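Local coordinates for cystathionine beta-lyase family protein, YNBB B.subtilis ortholog (Clostridium acetobutylicum, PDB 3HVY) that probably acts as a pyridoxal-phosphate-dependent carbon-sulfur lyase of the cystathionine beta-lyase type, and may take part in aluminium resistance, at residues K344-A355 and G417-L425; A107-P115 and G143-K151. All coordinates share one frame; numbering follows the deposited sequence. Where two conformers were deposited one is given.

Contact 1: residues K344-A355 and G417-L425; sequences KLIDFIKGIQTA and GVLIALSKL
Gly417 lies against Ala355, the first residue beyond helix 342-354: Ala355 CB comes within 3.5 Å of Gly417 CA, tighter than usual for two carbons. Ile352 CD1 also approaches Gly417 O. Ile420 then divides its branches, CD1 meeting Ala355 CB at 3.7 Å while CG2 meets Thr354 OG1, the two side chains crossing obliquely. That hydroxyl is itself held by Gly351 O (2.7 Å), which also accepts from Ala355 N on the same face of its plane. At Ala421 the backbones draw closest: Gly351, which has no side chain, brings its CA to 4.2 Å from Ala421 CA. The segment axes approach to 7.8 Å at 137°; helix 342-354 lies on the antiparallel sheet through Ile349 and Ile352, which reach strand 376-379, and helix 411-422 packs on it as a skewed antiparallel partner. Ala421 CB also makes a CH-pi contact over one face of Phe348, 3.8 Å from the ring centroid; with CG anti to the backbone N (chi1 -179°), the ring lies beneath this methyl. Lys424, bent at chi2 and chi3, brings its end beside the Asp347 carbonyl, though the very short approach of CE leaves its exact placement doubtful; the Asp347 carboxylate pairs with Lys343. Leu425 CD2 ends 3.3 Å from Lys344 O.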
loop_
_atom_site.group_PDB
_atom_site.type_symbol
_atom_site.label_atom_id
_atom_site.label_comp_id
_atom_site.label_asym_id
_atom_site.label_seq_id
_atom_site.Cartn_x
_atom_site.Cartn_y
_atom_site.Cartn_z
ATOM N N LYS D 344 -7.266 -32.860 -26.606
ATOM C CA LYS D 344 -6.500 -33.244 -25.393
ATOM C C LYS D 344 -5.726 -32.061 -24.807
ATOM O O LYS D 344 -5.721 -31.827 -23.592
ATOM C CB LYS D 344 -5.578 -34.430 -25.693
ATOM C CG LYS D 344 -6.309 -35.735 -25.924
ATOM C CD LYS D 344 -5.323 -36.806 -26.342
ATOM C CE LYS D 344 -5.969 -38.148 -26.513
ATOM N NZ LYS D 344 -4.940 -39.102 -26.993
ATOM N N LEU D 345 -5.081 -31.299 -25.681
ATOM C CA LEU D 345 -4.359 -30.120 -25.259
ATOM C C LEU D 345 -5.263 -29.123 -24.545
ATOM O O LEU D 345 -4.919 -28.590 -23.481
ATOM C CB LEU D 345 -3.732 -29.444 -26.472
ATOM C CG LEU D 345 -3.029 -28.091 -26.304
ATOM C CD1 LEU D 345 -1.956 -28.092 -25.234
ATOM C CD2 LEU D 345 -2.444 -27.644 -27.649
ATOM N N ILE D 346 -6.401 -28.844 -25.164
ATOM C CA ILE D 346 -7.291 -27.810 -24.667
ATOM C C ILE D 346 -7.913 -28.262 -23.378
ATOM O O ILE D 346 -7.923 -27.519 -22.395
ATOM C CB ILE D 346 -8.353 -27.435 -25.708
ATOM C CG1 ILE D 346 -7.668 -26.611 -26.831
ATOM C CG2 ILE D 346 -9.507 -26.695 -25.046
ATOM C CD1 ILE D 346 -8.442 -26.609 -28.148
ATOM N N ASP D 347 -8.361 -29.503 -23.363
ATOM C CA ASP D 347 -8.946 -30.074 -22.172
ATOM C C ASP D 347 -7.964 -30.030 -21.001
ATOM O O ASP D 347 -8.361 -29.783 -19.874
ATOM C CB ASP D 347 -9.400 -31.513 -22.422
ATOM C CG ASP D 347 -10.714 -31.600 -23.242
ATOM O OD1 ASP D 347 -11.291 -30.537 -23.598
ATOM O OD2 ASP D 347 -11.171 -32.748 -23.515
ATOM N N PHE D 348 -6.684 -30.280 -21.272
ATOM C CA PHE D 348 -5.682 -30.334 -20.213
ATOM C C PHE D 348 -5.472 -28.940 -19.607
ATOM O O PHE D 348 -5.425 -28.778 -18.359
ATOM C CB PHE D 348 -4.355 -30.887 -20.742
ATOM C CG PHE D 348 -3.280 -30.987 -19.678
ATOM C CD1 PHE D 348 -3.166 -32.144 -18.916
ATOM C CD2 PHE D 348 -2.381 -29.940 -19.466
ATOM C CE1 PHE D 348 -2.172 -32.256 -17.924
ATOM C CE2 PHE D 348 -1.394 -30.032 -18.480
ATOM C CZ PHE D 348 -1.293 -31.206 -17.719
ATOM N N ILE D 349 -5.347 -27.952 -20.493
ATOM C CA ILE D 349 -5.131 -26.550 -20.093
ATOM C C ILE D 349 -6.330 -26.018 -19.330
ATOM O O ILE D 349 -6.162 -25.428 -18.247
ATOM C CB ILE D 349 -4.711 -25.670 -21.277
ATOM C CG1 ILE D 349 -3.307 -26.151 -21.741
ATOM C CG2 ILE D 349 -4.610 -24.213 -20.881
ATOM C CD1 ILE D 349 -2.575 -25.230 -22.619
ATOM N N LYS D 350 -7.529 -26.294 -19.826
ATOM C CA LYS D 350 -8.744 -25.922 -19.100
ATOM C C LYS D 350 -8.799 -26.587 -17.712
ATOM O O LYS D 350 -9.261 -25.987 -16.728
ATOM C CB LYS D 350 -9.989 -26.271 -19.908
ATOM C CG LYS D 350 -10.273 -25.337 -21.081
ATOM C CD LYS D 350 -11.482 -25.894 -21.895
ATOM C CE LYS D 350 -12.047 -24.935 -22.948
ATOM N NZ LYS D 350 -13.293 -24.162 -22.519
ATOM N N GLY D 351 -8.315 -27.811 -17.618
ATOM C CA GLY D 351 -8.299 -28.506 -16.349
ATOM C C GLY D 351 -7.370 -27.812 -15.373
ATOM O O GLY D 351 -7.681 -27.732 -14.188
ATOM N N ILE D 352 -6.245 -27.289 -15.873
ATOM C CA ILE D 352 -5.312 -26.558 -15.034
ATOM C C ILE D 352 -6.013 -25.335 -14.458
ATOM O O ILE D 352 -5.932 -25.080 -13.271
ATOM C CB ILE D 352 -4.008 -26.156 -15.775
ATOM C CG1 ILE D 352 -3.186 -27.406 -16.098
ATOM C CG2 ILE D 352 -3.122 -25.186 -14.877
ATOM C CD1 ILE D 352 -2.704 -28.218 -14.901
ATOM N N GLN D 353 -6.741 -24.614 -15.298
ATOM C CA GLN D 353 -7.510 -23.456 -14.843
ATOM C C GLN D 353 -8.507 -23.872 -13.763
ATOM O O GLN D 353 -8.631 -23.231 -12.714
ATOM C CB GLN D 353 -8.247 -22.786 -16.020
ATOM C CG GLN D 353 -9.026 -21.475 -15.664
ATOM C CD GLN D 353 -8.130 -20.275 -15.477
ATOM O OE1 GLN D 353 -7.132 -20.141 -16.155
ATOM N NE2 GLN D 353 -8.522 -19.364 -14.601
ATOM N N THR D 354 -9.176 -24.982 -13.984
ATOM C CA THR D 354 -10.152 -25.423 -13.007
ATOM C C THR D 354 -9.502 -25.866 -11.712
ATOM O O THR D 354 -10.182 -25.887 -10.683
ATOM C CB THR D 354 -11.072 -26.566 -13.532
ATOM O OG1 THR D 354 -10.331 -27.754 -13.606
ATOM C CG2 THR D 354 -11.610 -26.284 -14.886
ATOM N N ALA D 355 -8.195 -26.210 -11.738
ATOM C CA ALA D 355 -7.461 -26.566 -10.499
ATOM C C ALA D 355 -6.874 -25.352 -9.792
ATOM O O ALA D 355 -6.103 -25.507 -8.824
ATOM C CB ALA D 355 -6.290 -27.497 -10.830
ATOM N N GLY D 417 -3.224 -30.250 -9.420
ATOM C CA GLY D 417 -3.581 -29.673 -10.705
ATOM C C GLY D 417 -3.371 -30.650 -11.835
ATOM O O GLY D 417 -4.239 -30.797 -12.694
ATOM N N VAL D 418 -2.228 -31.345 -11.835
ATOM C CA VAL D 418 -1.978 -32.328 -12.889
ATOM C C VAL D 418 -2.979 -33.480 -12.848
ATOM O O VAL D 418 -3.441 -33.926 -13.897
ATOM C CB VAL D 418 -0.510 -32.798 -12.869
ATOM C CG1 VAL D 418 -0.259 -33.980 -13.876
ATOM C CG2 VAL D 418 0.374 -31.589 -13.127
ATOM N N LEU D 419 -3.324 -33.946 -11.643
ATOM C CA LEU D 419 -4.266 -35.020 -11.510
ATOM C C LEU D 419 -5.633 -34.567 -12.024
ATOM O O LEU D 419 -6.299 -35.314 -12.757
ATOM C CB LEU D 419 -4.398 -35.505 -10.066
ATOM C CG LEU D 419 -3.141 -36.011 -9.365
ATOM C CD1 LEU D 419 -3.514 -36.542 -7.961
ATOM C CD2 LEU D 419 -2.393 -37.077 -10.217
ATOM N N ILE D 420 -6.036 -33.352 -11.659
ATOM C CA ILE D 420 -7.299 -32.833 -12.135
ATOM C C ILE D 420 -7.268 -32.716 -13.647
ATOM O O ILE D 420 -8.140 -33.217 -14.327
ATOM C CB ILE D 420 -7.647 -31.471 -11.496
ATOM C CG1 ILE D 420 -7.986 -31.688 -10.034
ATOM C CG2 ILE D 420 -8.826 -30.812 -12.214
ATOM C CD1 ILE D 420 -7.865 -30.410 -9.177
ATOM N N ALA D 421 -6.228 -32.110 -14.182
ATOM C CA ALA D 421 -6.106 -31.994 -15.620
ATOM C C ALA D 421 -6.059 -33.370 -16.338
ATOM O O ALA D 421 -6.743 -33.590 -17.351
ATOM C CB ALA D 421 -4.879 -31.152 -15.960
ATOM N N LEU D 422 -5.240 -34.294 -15.834
ATOM C CA LEU D 422 -5.101 -35.614 -16.459
ATOM C C LEU D 422 -6.418 -36.410 -16.456
ATOM O O LEU D 422 -6.692 -37.162 -17.390
ATOM C CB LEU D 422 -3.996 -36.410 -15.749
ATOM C CG LEU D 422 -3.702 -37.839 -16.258
ATOM C CD1 LEU D 422 -3.477 -37.905 -17.789
ATOM C CD2 LEU D 422 -2.495 -38.469 -15.471
ATOM N N SER D 423 -7.211 -36.235 -15.403
ATOM C CA SER D 423 -8.503 -36.922 -15.257
ATOM C C SER D 423 -9.546 -36.416 -16.250
ATOM O O SER D 423 -10.654 -36.934 -16.302
ATOM C CB SER D 423 -9.027 -36.777 -13.838
ATOM O OG SER D 423 -8.159 -37.403 -12.907
ATOM N N LYS D 424 -9.207 -35.371 -16.992
ATOM C CA LYS D 424 -10.005 -34.959 -18.131
ATOM C C LYS D 424 -9.600 -35.671 -19.433
ATOM O O LYS D 424 -10.285 -35.554 -20.429
ATOM C CB LYS D 424 -9.927 -33.461 -18.320
ATOM C CG LYS D 424 -10.224 -32.689 -17.041
ATOM C CD LYS D 424 -10.950 -31.415 -17.238
ATOM C CE LYS D 424 -10.826 -30.916 -18.694
ATOM N NZ LYS D 424 -11.240 -29.503 -18.996
ATOM N N LEU D 425 -8.483 -36.388 -19.441
ATOM C CA LEU D 425 -8.049 -37.074 -20.653
ATOM C C LEU D 425 -8.150 -38.594 -20.543
ATOM O O LEU D 425 -8.486 -39.259 -21.534
ATOM C CB LEU D 425 -6.596 -36.722 -21.021
ATOM C CG LEU D 425 -6.092 -35.297 -21.036
ATOM C CD1 LEU D 425 -4.645 -35.322 -21.533
ATOM C CD2 LEU D 425 -6.933 -34.341 -21.829
#

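Contact 2: residues A107-P115 and G143-K151; sequences AALFGNLRP and GSLREYGVK
Phe110 and Leu145 form the main apolar contact: Leu145 CD2 stands over one face of the Phe110 ring, 3.8 Å from its centroid and 20° off the normal, a CH-pi arrangement displaced toward the rim. Leu145 CG is anti to its carbonyl carbon (chi1 -73°), which sends the branch out to the ring. At the ring edge, Phe110 CE1 meets Tyr148 CD2 at 4.1 Å. Leu113 CD1 touches both Leu145 CD2 and Val150 CG1, its side chain crossing each at about a right angle, and Met119 of strand 118-121 adjoins both leucines.

Carbon-to-carbonyl contacts continue the interface. Phe110 CZ lies 3.2 Å from Gly143 O, Val150 CG2 packs on Arg114 O, and Pro115 CG sits 3.3 Å from Tyr148 O. Gly149, at positive phi, brings its carbonyl O near Pro115 CA.

Hydrogen bonds act within each segment. Glu147 N donates to Ser144 OG (3.1 Å), an ST motif that fixes the turn. Arg114 NH1 reaches Gly111 O at 2.8 Å from above the carbonyl plane. Between chains, Arg114 NH2 forms a salt bridge with Glu147 of the second subunit.

Helix 101-111 and the loop preceding edge strand 151-154 thus meet beside the seven-stranded mixed sheet typical of the large domain of fold-type I PLP enzymes, at a subunit interface.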
loop_
_atom_site.group_PDB
_atom_site.type_symbol
_atom_site.label_atom_id
_atom_site.label_comp_id
_atom_site.label_asym_id
_atom_site.label_seq_id
_atom_site.Cartn_x
_atom_site.Cartn_y
_atom_site.Cartn_z
ATOM N N ALA D 107 15.686 -3.475 -21.687
ATOM C CA ALA D 107 16.479 -2.393 -21.137
ATOM C C ALA D 107 17.975 -2.798 -21.137
ATOM O O ALA D 107 18.859 -1.970 -21.379
ATOM C CB ALA D 107 16.000 -2.052 -19.725
ATOM N N ALA D 108 18.257 -4.065 -20.827
ATOM C CA ALA D 108 19.629 -4.572 -20.822
ATOM C C ALA D 108 20.221 -4.502 -22.236
ATOM O O ALA D 108 21.369 -4.122 -22.395
ATOM C CB ALA D 108 19.712 -5.981 -20.263
ATOM N N LEU D 109 19.409 -4.792 -23.262
ATOM C CA LEU D 109 19.854 -4.720 -24.632
ATOM C C LEU D 109 20.014 -3.282 -25.125
ATOM O O LEU D 109 21.105 -2.901 -25.552
ATOM C CB LEU D 109 18.921 -5.512 -25.547
ATOM C CG LEU D 109 18.815 -7.022 -25.206
ATOM C CD1 LEU D 109 17.619 -7.677 -25.960
ATOM C CD2 LEU D 109 20.162 -7.682 -25.492
ATOM N N PHE D 110 18.949 -2.480 -25.038
ATOM C CA PHE D 110 19.004 -1.096 -25.481
ATOM C C PHE D 110 20.155 -0.369 -24.833
ATOM O O PHE D 110 20.927 0.292 -25.493
ATOM C CB PHE D 110 17.711 -0.337 -25.208
ATOM C CG PHE D 110 16.722 -0.416 -26.316
ATOM C CD1 PHE D 110 16.863 0.378 -27.435
ATOM C CD2 PHE D 110 15.636 -1.280 -26.240
ATOM C CE1 PHE D 110 15.950 0.301 -28.507
ATOM C CE2 PHE D 110 14.724 -1.372 -27.327
ATOM C CZ PHE D 110 14.890 -0.567 -28.443
ATOM N N GLY D 111 20.300 -0.524 -23.536
ATOM C CA GLY D 111 21.336 0.219 -22.854
ATOM C C GLY D 111 22.753 -0.047 -23.306
ATOM O O GLY D 111 23.620 0.854 -23.239
ATOM N N ASN D 112 22.989 -1.260 -23.787
ATOM C CA ASN D 112 24.329 -1.717 -24.134
ATOM C C ASN D 112 24.614 -1.809 -25.615
ATOM O O ASN D 112 25.582 -2.427 -26.039
ATOM C CB ASN D 112 24.605 -3.018 -23.364
ATOM C CG ASN D 112 24.883 -2.758 -21.877
ATOM O OD1 ASN D 112 25.918 -2.213 -21.568
ATOM N ND2 ASN D 112 23.927 -3.099 -20.947
ATOM N N LEU D 113 23.782 -1.142 -26.407
ATOM C CA LEU D 113 23.901 -1.123 -27.858
ATOM C C LEU D 113 23.720 0.295 -28.381
ATOM O O LEU D 113 22.981 1.097 -27.817
ATOM C CB LEU D 113 22.852 -2.031 -28.519
ATOM C CG LEU D 113 23.173 -3.515 -28.308
ATOM C CD1 LEU D 113 21.932 -4.382 -28.499
ATOM C CD2 LEU D 113 24.371 -3.983 -29.151
ATOM N N ARG D 114 24.398 0.572 -29.488
ATOM C CA ARG D 114 24.368 1.865 -30.152
ATOM C C ARG D 114 24.253 1.673 -31.665
ATOM O O ARG D 114 24.454 0.570 -32.202
ATOM C CB ARG D 114 25.654 2.654 -29.846
ATOM C CG ARG D 114 25.866 2.957 -28.340
ATOM C CD ARG D 114 24.864 3.936 -27.752
ATOM N NE ARG D 114 25.313 4.344 -26.412
ATOM C CZ ARG D 114 24.975 3.752 -25.271
ATOM N NH1 ARG D 114 24.159 2.729 -25.264
ATOM N NH2 ARG D 114 25.463 4.197 -24.110
ATOM N N PRO D 115 23.902 2.740 -32.359
ATOM C CA PRO D 115 23.796 2.600 -33.798
ATOM C C PRO D 115 25.088 2.064 -34.422
ATOM O O PRO D 115 26.191 2.509 -34.061
ATOM C CB PRO D 115 23.512 4.045 -34.256
ATOM C CG PRO D 115 22.920 4.713 -33.065
ATOM C CD PRO D 115 23.574 4.106 -31.895
ATOM N N GLY D 143 10.034 1.856 -32.323
ATOM C CA GLY D 143 11.248 2.250 -31.613
ATOM C C GLY D 143 12.184 1.102 -31.303
ATOM O O GLY D 143 12.838 1.058 -30.247
ATOM N N SER D 144 12.281 0.184 -32.253
ATOM C CA SER D 144 13.116 -0.987 -32.090
ATOM C C SER D 144 14.580 -0.650 -32.238
ATOM O O SER D 144 14.947 0.406 -32.791
ATOM C CB SER D 144 12.754 -2.004 -33.164
ATOM O OG SER D 144 13.173 -1.486 -34.410
ATOM N N LEU D 145 15.415 -1.587 -31.793
ATOM C CA LEU D 145 16.858 -1.528 -32.000
ATOM C C LEU D 145 17.204 -1.228 -33.454
ATOM O O LEU D 145 18.029 -0.381 -33.747
ATOM C CB LEU D 145 17.499 -2.842 -31.566
ATOM C CG LEU D 145 17.557 -3.068 -30.035
ATOM C CD1 LEU D 145 17.838 -4.579 -29.727
ATOM C CD2 LEU D 145 18.561 -2.116 -29.414
ATOM N N ARG D 146 16.580 -1.943 -34.369
ATOM C CA ARG D 146 16.795 -1.715 -35.803
ATOM C C ARG D 146 16.501 -0.274 -36.213
ATOM O O ARG D 146 17.228 0.304 -37.040
ATOM C CB ARG D 146 15.904 -2.661 -36.589
ATOM C CG ARG D 146 15.946 -2.518 -38.139
ATOM C CD ARG D 146 14.868 -3.366 -38.825
ATOM N NE ARG D 146 13.513 -2.840 -38.520
ATOM C CZ ARG D 146 12.970 -1.733 -39.061
ATOM N NH1 ARG D 146 13.648 -1.002 -39.944
ATOM N NH2 ARG D 146 11.745 -1.340 -38.705
ATOM N N GLU D 147 15.417 0.288 -35.683
ATOM C CA GLU D 147 15.059 1.676 -35.970
ATOM C C GLU D 147 16.098 2.626 -35.393
ATOM O O GLU D 147 16.186 3.777 -35.826
ATOM C CB GLU D 147 13.668 2.041 -35.415
ATOM C CG GLU D 147 12.508 1.341 -36.051
ATOM C CD GLU D 147 11.194 1.560 -35.319
ATOM O OE1 GLU D 147 10.853 2.713 -34.973
ATOM O OE2 GLU D 147 10.474 0.578 -35.098
ATOM N N TYR D 148 16.863 2.167 -34.401
ATOM C CA TYR D 148 17.975 2.963 -33.891
ATOM C C TYR D 148 19.325 2.563 -34.476
ATOM O O TYR D 148 20.362 2.890 -33.909
ATOM C CB TYR D 148 18.051 2.934 -32.376
ATOM C CG TYR D 148 17.004 3.817 -31.771
ATOM C CD1 TYR D 148 17.218 5.195 -31.639
ATOM C CD2 TYR D 148 15.782 3.295 -31.361
ATOM C CE1 TYR D 148 16.248 6.026 -31.121
ATOM C CE2 TYR D 148 14.799 4.126 -30.837
ATOM C CZ TYR D 148 15.044 5.485 -30.720
ATOM O OH TYR D 148 14.084 6.310 -30.225
ATOM N N GLY D 149 19.310 1.857 -35.599
ATOM C CA GLY D 149 20.546 1.559 -36.311
ATOM C C GLY D 149 21.304 0.349 -35.826
ATOM O O GLY D 149 22.441 0.117 -36.259
ATOM N N VAL D 150 20.690 -0.422 -34.948
ATOM C CA VAL D 150 21.359 -1.605 -34.405
ATOM C C VAL D 150 21.070 -2.782 -35.339
ATOM O O VAL D 150 19.923 -3.091 -35.626
ATOM C CB VAL D 150 20.957 -1.872 -32.980
ATOM C CG1 VAL D 150 21.667 -3.136 -32.427
ATOM C CG2 VAL D 150 21.266 -0.637 -32.146
ATOM N N LYS D 151 22.133 -3.401 -35.833
ATOM C CA LYS D 151 22.032 -4.558 -36.717
ATOM C C LYS D 151 21.816 -5.817 -35.884
ATOM O O LYS D 151 22.158 -5.855 -34.688
ATOM C CB LYS D 151 23.304 -4.660 -37.566
ATOM C CG LYS D 151 23.520 -3.458 -38.474
ATOM C CD LYS D 151 24.903 -3.477 -39.149
ATOM C CE LYS D 151 25.017 -2.488 -40.323
ATOM N NZ LYS D 151 25.068 -1.045 -39.969
#

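Contacts 1 and 2 are far apart, with 42 Å between their centres and about 27 Å between their nearest atoms, so neither touches the other. Both segments of contact 2 precede those of contact 1 in sequence, and the chain's centre falls between the two contacts. Each lies by a different sheet: contact 2 beside the seven-stranded mixed sheet, contact 1 through 344-355 on the five-stranded antiparallel one. The cofactor-bearing Lys244 follows strand 237-241 of the mixed sheet; neither contact includes it. Contact 2 also faces the second subunit, and a 1,2-ethanediol, probably from crystallisation, lies about 3 Å from the Phe110 side chain.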